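Local structure of avidin-related protein 2 (Gallus gallus, 1WBI) at the interface of chains A and B. The protein binds biotin in a pocket of its avidin-family beta-barrel, as a chicken relative of egg-white avidin. Coordinates in Å, arbitrary orientation; residue numbers count along the deposited sequence, not the author numbering. Chains: chain A/B, Avidin-related protein 2.

The interface of chains A and B. Residues chain A 42, 98, 100, 115-116; chain B 111-112, 114-115.
A:Arg115 lays its guanidinium against B:Ile112, with CG1 of the isoleucine over one face near the rim. NE of A:Arg115 makes a weak, bent hydrogen bond to the carbonyl O of B:Ile112 at 3.0 Å. Water 2 sits at the guanidinium edge, shared by NE, NH2 and that carbonyl. One residue along strand 114-123, A:Val116 N donates a hydrogen bond to B:Thr114 O, part of a short antiparallel bridge centred on the paired A:Arg115 and B:Arg115 about the two-fold axis. Water 1 bridges A:Val116 O and B:Thr114 N, and its oxygen lies 2.6 Å from B:Trp111 O.

B:Trp111, from the 3-10 helix 107-112, crosses the A:Trp98 side chain at about a right angle; A:Trp98 CH2 meets the rim of the other indole in its plane, 4.0 Å from B:Trp111 CE3. In avidins this tryptophan typically caps the neighbouring subunit's biotin site.

At the far edge of the guanidinium, A:Asp42 is gripped end-on: A:Arg115 NH2 meets the syn lone pair of A:Asp42 OD1 at 2.6 Å in a salt bridge, and A:Arg115 NH1 reaches A:Asp42 OD2 at 2.9 Å. An alanine at A:Arg115 would probably leave this carboxylate without its cationic mate and open a gap beside B:Ile112. A:Gln100, CG anti to the backbone N (chi1 179°) and extended beyond, carries OE1 out to A:Arg115 NH1 at 2.8 Å. That OE1 lies in the guanidinium plane, though NH1 stands above the amide carbonyl plane; A:Gln100 OE1 also meets the indole edge at B:Trp111 CZ3, 3.5 Å away.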
# COMPACT_ATOMS: atom_id res chain seq x y z
N ASP A 42 3.43 18.05 -2.55
CA ASP A 42 4.72 18.07 -3.26
C ASP A 42 5.22 19.51 -3.44
O ASP A 42 6.43 19.76 -3.34
CB ASP A 42 4.63 17.40 -4.62
CG ASP A 42 4.71 15.90 -4.52
OD1 ASP A 42 5.74 15.39 -4.04
OD2 ASP A 42 3.75 15.22 -4.93
N TRP A 98 -4.46 5.66 2.40
CA TRP A 98 -4.55 6.41 1.16
C TRP A 98 -3.50 6.01 0.18
O TRP A 98 -2.42 5.49 0.54
CB TRP A 98 -4.54 7.95 1.41
CG TRP A 98 -3.36 8.51 2.16
CD1 TRP A 98 -3.37 8.90 3.47
CD2 TRP A 98 -2.04 8.75 1.68
NE1 TRP A 98 -2.12 9.37 3.83
CE2 TRP A 98 -1.30 9.31 2.73
CE3 TRP A 98 -1.43 8.63 0.42
CZ2 TRP A 98 0.07 9.66 2.59
CZ3 TRP A 98 -0.12 8.99 0.28
CH2 TRP A 98 0.64 9.51 1.36
N GLN A 100 -1.71 8.11 -3.21
CA GLN A 100 -1.58 9.35 -3.98
C GLN A 100 -0.91 8.97 -5.28
O GLN A 100 0.19 8.45 -5.30
CB GLN A 100 -0.76 10.42 -3.25
CG GLN A 100 -0.65 11.66 -4.13
CD GLN A 100 0.21 12.74 -3.54
OE1 GLN A 100 0.83 12.54 -2.52
NE2 GLN A 100 0.31 13.88 -4.26
N ARG A 115 2.29 6.73 -4.20
CA ARG A 115 2.61 6.77 -2.80
C ARG A 115 1.49 6.18 -1.97
O ARG A 115 0.31 6.28 -2.34
CB ARG A 115 2.72 8.22 -2.32
CG ARG A 115 3.85 9.01 -2.75
CD ARG A 115 3.84 10.33 -1.90
NE ARG A 115 4.88 11.10 -2.48
CZ ARG A 115 4.75 12.26 -3.10
NH1 ARG A 115 3.58 12.88 -3.15
NH2 ARG A 115 5.83 12.79 -3.62
N VAL A 116 1.83 5.61 -0.82
CA VAL A 116 0.89 5.00 0.13
C VAL A 116 1.08 5.62 1.52
O VAL A 116 2.21 5.91 1.91
CB VAL A 116 1.01 3.45 0.17
CG1 VAL A 116 2.39 3.02 0.76
CG2 VAL A 116 -0.14 2.83 0.91
N TRP B 111 5.23 11.60 5.51
CA TRP B 111 4.09 11.20 4.70
C TRP B 111 4.46 11.00 3.22
O TRP B 111 3.76 10.27 2.49
CB TRP B 111 2.92 12.19 4.80
CG TRP B 111 3.22 13.46 4.09
CD1 TRP B 111 3.98 14.50 4.58
CD2 TRP B 111 2.89 13.79 2.75
NE1 TRP B 111 4.08 15.48 3.63
CE2 TRP B 111 3.43 15.08 2.49
CE3 TRP B 111 2.17 13.15 1.73
CZ2 TRP B 111 3.29 15.73 1.27
CZ3 TRP B 111 2.04 13.79 0.53
CH2 TRP B 111 2.59 15.08 0.30
N ILE B 112 5.51 11.65 2.75
CA ILE B 112 5.85 11.64 1.33
C ILE B 112 6.69 10.47 0.86
O ILE B 112 6.86 10.26 -0.35
CB ILE B 112 6.57 12.96 0.94
CG1 ILE B 112 6.25 13.37 -0.46
CG2 ILE B 112 8.08 12.88 1.18
CD1 ILE B 112 6.59 14.84 -0.75
N THR B 114 7.01 6.93 1.12
CA THR B 114 6.83 5.50 0.82
C THR B 114 5.98 5.31 -0.43
O THR B 114 4.86 5.75 -0.48
CB THR B 114 6.21 4.77 2.00
OG1 THR B 114 6.97 5.07 3.18
CG2 THR B 114 6.23 3.23 1.79
N ARG B 115 6.58 4.67 -1.42
CA ARG B 115 5.91 4.22 -2.61
C ARG B 115 5.53 2.74 -2.50
O ARG B 115 6.20 1.97 -1.78
CB ARG B 115 6.83 4.38 -3.82
CG ARG B 115 7.18 5.78 -4.16
CD ARG B 115 8.23 5.71 -5.27
NE ARG B 115 8.73 7.03 -5.53
CZ ARG B 115 9.98 7.31 -5.87
NH1 ARG B 115 10.90 6.37 -5.92
NH2 ARG B 115 10.30 8.58 -6.10
O HOH W 1 4.37 7.81 1.83
O HOH W 2 8.09 10.93 -2.86